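Long-range contacts in methylmalonyl-CoA carboxyltransferase 5S subunit (Propionibacterium freudenreichii subsp. shermanii, PDB 1RQB), which catalyses the transfer of a carboxyl group from the biotin of the 1.3S subunit to pyruvate, forming oxaloacetate, as a cobalt-dependent part of the transcarboxylase complex: residues V25-L30 with V249-S254; Y61-C66 with R98-L103. All coordinates share one frame; numbering follows the deposited sequence.

Contact 1. Residues V25-L30 with V249-S254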
# COMPACT_ATOMS: atom_id res chain seq x y z
N VAL A 25 1.69 -13.17 -17.64
CA VAL A 25 1.96 -13.62 -16.27
C VAL A 25 0.61 -14.05 -15.67
O VAL A 25 -0.38 -13.33 -15.79
CB VAL A 25 2.55 -12.48 -15.41
CG1 VAL A 25 2.86 -12.99 -14.00
CG2 VAL A 25 3.81 -11.94 -16.06
N GLY A 26 0.57 -15.22 -15.04
CA GLY A 26 -0.68 -15.67 -14.45
C GLY A 26 -0.91 -15.01 -13.10
O GLY A 26 0.04 -14.65 -12.40
N ILE A 27 -2.17 -14.89 -12.71
CA ILE A 27 -2.53 -14.27 -11.42
C ILE A 27 -3.44 -15.21 -10.63
O ILE A 27 -4.42 -15.73 -11.17
CB ILE A 27 -3.32 -12.96 -11.61
CG1 ILE A 27 -2.46 -11.92 -12.33
CG2 ILE A 27 -3.83 -12.47 -10.24
CD1 ILE A 27 -1.28 -11.43 -11.55
N THR A 28 -3.10 -15.41 -9.36
CA THR A 28 -3.95 -16.21 -8.46
C THR A 28 -4.64 -15.23 -7.51
O THR A 28 -3.99 -14.40 -6.88
CB THR A 28 -3.11 -17.23 -7.65
OG1 THR A 28 -2.80 -18.34 -8.49
CG2 THR A 28 -3.89 -17.74 -6.42
N GLU A 29 -5.97 -15.31 -7.44
CA GLU A 29 -6.77 -14.41 -6.58
C GLU A 29 -6.90 -15.03 -5.18
O GLU A 29 -7.22 -16.21 -5.04
CB GLU A 29 -8.15 -14.18 -7.21
CG GLU A 29 -9.08 -13.26 -6.39
CD GLU A 29 -8.49 -11.88 -6.11
OE1 GLU A 29 -8.08 -11.15 -7.06
OE2 GLU A 29 -8.44 -11.52 -4.93
N LEU A 30 -6.71 -14.20 -4.15
CA LEU A 30 -6.71 -14.68 -2.76
C LEU A 30 -7.88 -14.14 -1.94
O LEU A 30 -7.97 -14.43 -0.75
CB LEU A 30 -5.42 -14.21 -2.08
CG LEU A 30 -4.10 -14.62 -2.73
CD1 LEU A 30 -2.95 -13.81 -2.10
CD2 LEU A 30 -3.88 -16.11 -2.51
N VAL A 249 1.72 -14.89 -9.99
CA VAL A 249 1.88 -14.16 -8.72
C VAL A 249 0.51 -14.08 -8.03
O VAL A 249 -0.51 -14.03 -8.71
CB VAL A 249 2.48 -12.73 -8.93
CG1 VAL A 249 3.93 -12.85 -9.49
CG2 VAL A 249 1.62 -11.92 -9.88
N ASP A 250 0.49 -14.14 -6.69
CA ASP A 250 -0.76 -14.09 -5.92
C ASP A 250 -1.08 -12.65 -5.51
O ASP A 250 -0.20 -11.92 -5.05
CB ASP A 250 -0.67 -14.93 -4.63
CG ASP A 250 -0.41 -16.39 -4.89
OD1 ASP A 250 -0.24 -16.79 -6.06
OD2 ASP A 250 -0.36 -17.15 -3.89
N THR A 251 -2.34 -12.26 -5.66
CA THR A 251 -2.78 -10.90 -5.29
C THR A 251 -4.20 -10.96 -4.74
O THR A 251 -4.88 -11.99 -4.82
CB THR A 251 -2.77 -9.96 -6.53
OG1 THR A 251 -3.71 -10.44 -7.50
CG2 THR A 251 -1.38 -9.91 -7.18
N ALA A 252 -4.65 -9.85 -4.17
CA ALA A 252 -6.00 -9.76 -3.61
C ALA A 252 -6.72 -8.56 -4.23
O ALA A 252 -6.11 -7.50 -4.40
CB ALA A 252 -5.93 -9.58 -2.08
N ILE A 253 -8.00 -8.71 -4.56
CA ILE A 253 -8.77 -7.60 -5.14
C ILE A 253 -8.53 -6.35 -4.29
O ILE A 253 -8.47 -6.42 -3.07
CB ILE A 253 -10.27 -7.98 -5.27
CG1 ILE A 253 -10.94 -7.13 -6.37
CG2 ILE A 253 -10.96 -7.84 -3.92
CD1 ILE A 253 -10.43 -7.43 -7.78
N SER A 254 -8.41 -5.20 -4.95
CA SER A 254 -7.99 -3.94 -4.31
C SER A 254 -8.80 -3.53 -3.07
O SER A 254 -8.23 -2.93 -2.16
CB SER A 254 -7.93 -2.80 -5.33
OG SER A 254 -9.21 -2.47 -5.84
O HOH W 1 -0.84 -19.56 -7.13
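E29 reaches past the strand ends and grips the backbone of I253. CG lies anti to the backbone N (chi1 180°); a bend at chi2 (57°) turns CD off the extended line, and the carboxylate ends beside I253 N. OE2 accepts I253 N at 2.9 Å on its syn lone pair. It also accepts V31 N, at the turn into helix 31-39, and OE1 bonds to T265. An alanine here would probably leave I253 N and V31 N without this acceptor and T265 without one partner.

Strands 26-29 and 249-251 are parallel neighbours in the TIM barrel. The ladder is V249 N to G26 O, T28 N to V249 O, T251 N to T28 O and L30 N to T251 O. On the face of I27, V249 and T251, I27 CD1 presses tightly on V249 CG2 at 3.4 Å. I27 CG2 meets T251 OG1, also at 3.4 Å, and that hydroxyl bonds to T265.

On the other face T28 and D250 lie side by side. T28 CB is 3.3 Å from D250 OD1. A water joins OD1 to T28 OG1, which also bonds to S63 OG. L30 CD1 is 3.6 Å from D250 CB. D250 OD2 bonds to H226 ND1 and forms a salt bridge with R135. H226 binds the cobalt, so D250 is a second-shell residue; its bond probably holds the H226 ring and may polarise it.

Contact 2. Residues Y61-C66 with R98-L103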
# COMPACT_ATOMS: atom_id res chain seq x y z
N TYR A 61 -8.34 -15.57 -13.92
CA TYR A 61 -7.27 -15.94 -12.97
C TYR A 61 -6.72 -17.33 -13.29
O TYR A 61 -7.43 -18.20 -13.79
CB TYR A 61 -7.83 -15.98 -11.55
CG TYR A 61 -8.30 -14.66 -11.02
CD1 TYR A 61 -9.65 -14.44 -10.73
CD2 TYR A 61 -7.39 -13.63 -10.75
CE1 TYR A 61 -10.08 -13.24 -10.15
CE2 TYR A 61 -7.81 -12.43 -10.18
CZ TYR A 61 -9.15 -12.24 -9.88
OH TYR A 61 -9.55 -11.08 -9.26
N TRP A 62 -5.45 -17.55 -12.96
CA TRP A 62 -4.83 -18.87 -13.16
C TRP A 62 -5.48 -19.85 -12.17
O TRP A 62 -5.79 -20.99 -12.50
CB TRP A 62 -3.32 -18.81 -12.90
CG TRP A 62 -2.66 -20.15 -13.13
CD1 TRP A 62 -2.40 -20.74 -14.34
CD2 TRP A 62 -2.31 -21.11 -12.13
NE1 TRP A 62 -1.92 -22.02 -14.15
CE2 TRP A 62 -1.85 -22.27 -12.80
CE3 TRP A 62 -2.34 -21.10 -10.73
CZ2 TRP A 62 -1.43 -23.42 -12.12
CZ3 TRP A 62 -1.92 -22.25 -10.04
CH2 TRP A 62 -1.47 -23.39 -10.74
N SER A 63 -5.68 -19.38 -10.94
CA SER A 63 -6.36 -20.17 -9.90
C SER A 63 -7.02 -19.22 -8.91
O SER A 63 -6.72 -18.02 -8.88
CB SER A 63 -5.38 -21.09 -9.15
OG SER A 63 -4.51 -20.36 -8.29
N VAL A 64 -7.94 -19.76 -8.13
CA VAL A 64 -8.69 -19.02 -7.11
C VAL A 64 -8.47 -19.72 -5.76
O VAL A 64 -8.94 -20.84 -5.56
CB VAL A 64 -10.19 -19.01 -7.45
CG1 VAL A 64 -10.98 -18.28 -6.36
CG2 VAL A 64 -10.40 -18.34 -8.83
N GLU A 65 -7.74 -19.09 -4.85
CA GLU A 65 -7.52 -19.75 -3.56
C GLU A 65 -8.81 -19.60 -2.76
O GLU A 65 -9.28 -18.48 -2.55
CB GLU A 65 -6.33 -19.10 -2.82
CG GLU A 65 -5.86 -19.93 -1.63
CD GLU A 65 -4.93 -19.17 -0.71
OE1 GLU A 65 -3.79 -19.63 -0.50
OE2 GLU A 65 -5.34 -18.11 -0.19
N CYS A 66 -9.41 -20.70 -2.32
CA CYS A 66 -10.69 -20.56 -1.62
C CYS A 66 -10.87 -21.58 -0.50
O CYS A 66 -11.97 -21.72 0.03
CB CYS A 66 -11.83 -20.74 -2.63
SG CYS A 66 -11.75 -22.35 -3.46
N ARG A 98 -9.68 -23.04 -11.64
CA ARG A 98 -8.84 -23.98 -10.89
C ARG A 98 -8.96 -23.57 -9.42
O ARG A 98 -8.51 -22.48 -9.05
CB ARG A 98 -7.35 -23.88 -11.25
CG ARG A 98 -6.95 -24.23 -12.65
CD ARG A 98 -5.42 -24.30 -12.74
NE ARG A 98 -4.97 -24.58 -14.10
CZ ARG A 98 -4.97 -23.69 -15.09
NH1 ARG A 98 -5.39 -22.44 -14.88
NH2 ARG A 98 -4.56 -24.06 -16.29
N LEU A 99 -9.57 -24.40 -8.59
CA LEU A 99 -9.68 -24.06 -7.16
C LEU A 99 -8.36 -24.44 -6.48
O LEU A 99 -7.76 -25.46 -6.81
CB LEU A 99 -10.85 -24.79 -6.51
CG LEU A 99 -12.21 -24.56 -7.17
CD1 LEU A 99 -13.32 -25.13 -6.28
CD2 LEU A 99 -12.44 -23.08 -7.40
N GLN A 100 -7.92 -23.61 -5.54
CA GLN A 100 -6.64 -23.87 -4.86
C GLN A 100 -6.82 -23.79 -3.35
O GLN A 100 -7.64 -23.01 -2.85
CB GLN A 100 -5.63 -22.83 -5.34
CG GLN A 100 -4.24 -22.98 -4.78
CD GLN A 100 -3.24 -22.09 -5.53
OE1 GLN A 100 -3.25 -22.02 -6.75
NE2 GLN A 100 -2.36 -21.43 -4.78
N MSE A 101 -6.07 -24.61 -2.62
CA MSE A 101 -6.11 -24.58 -1.15
C MSE A 101 -4.68 -24.61 -0.62
O MSE A 101 -3.74 -24.94 -1.34
CB MSE A 101 -6.83 -25.81 -0.58
CG MSE A 101 -6.08 -27.14 -0.74
SE MSE A 101 -6.85 -28.62 0.31
CE MSE A 101 -6.82 -27.78 2.06
N LEU A 102 -4.54 -24.23 0.65
CA LEU A 102 -3.26 -24.26 1.36
C LEU A 102 -3.37 -25.41 2.36
O LEU A 102 -4.32 -25.45 3.15
CB LEU A 102 -3.03 -22.94 2.12
CG LEU A 102 -1.71 -22.90 2.91
CD1 LEU A 102 -0.54 -22.87 1.92
CD2 LEU A 102 -1.66 -21.68 3.83
N LEU A 103 -2.43 -26.35 2.31
CA LEU A 103 -2.45 -27.53 3.18
C LEU A 103 -1.09 -27.68 3.86
O LEU A 103 -0.07 -27.76 3.18
CB LEU A 103 -2.74 -28.77 2.32
CG LEU A 103 -2.90 -30.10 3.05
CD1 LEU A 103 -4.15 -30.05 3.94
CD2 LEU A 103 -3.01 -31.21 2.03
O HOH W 2 -8.78 -20.73 -13.00
O HOH W 3 -2.76 -21.75 -1.78
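The guanidinium of R98 lies flat on the indole of W62, with planes 14° apart. W62 NE1 sits over the middle of the guanidinium, 3.5 Å above its plane. The cation-pi contact is off-centre: R98 CZ is 4.1 Å from the centroid of the five-membered ring. R98 CD rests over the six-membered ring as a CH-pi contact. NH1 donates to W62 O at 2.8 Å, on a lone pair in the carbonyl plane.

Backbone bonds pair the parallel strands 63-66 and 99-103: V64 N to R98 O, Q100 N to V64 O and C66 N to Q100 O.

Among side-chain bonds, S63 OG donates to Q100 OE1 at 2.6 Å, from above the amide plane. S63 OG also bonds to T28. Q100 OE1 lies near the plane of the W62 ring, at its edge, 3.6 Å from CZ3. A water accepts from Q100 NE2 and donates to E65 OE1.

Apolar packing includes C66 SG against L99 CB, 4.0 Å apart.

Stack and hydrogen bond together hold R98 on W62. E65 OE2 forms a salt bridge with R33 and accepts D34 N, joining this strand pair to residues that bind substrate, D34 also the cobalt.

Overall arrangement
Both contacts are neighbouring strand pairs of one parallel TIM barrel. Strand 23-29 lies between strands 248-251 and 63-68, and 63-68 then pairs with 99-103. The two centres are 10 Å apart. A probable hydrogen bond from T28 OG1 to S63 OG at 2.7 Å joins them, as does a weak one between E29 OE1 and Y61 OH at 2.6 Å. L30 CD2 also packs on E65 OE2 at 3.4 Å. The nearest side-chain atoms of L30 and of L102 are each about 6 Å from the cobalt. Contact 1 approaches the metal through H226, contact 2 through D34; R33 belongs to the substrate site. Together they probably form adjoining parts of the active-site wall.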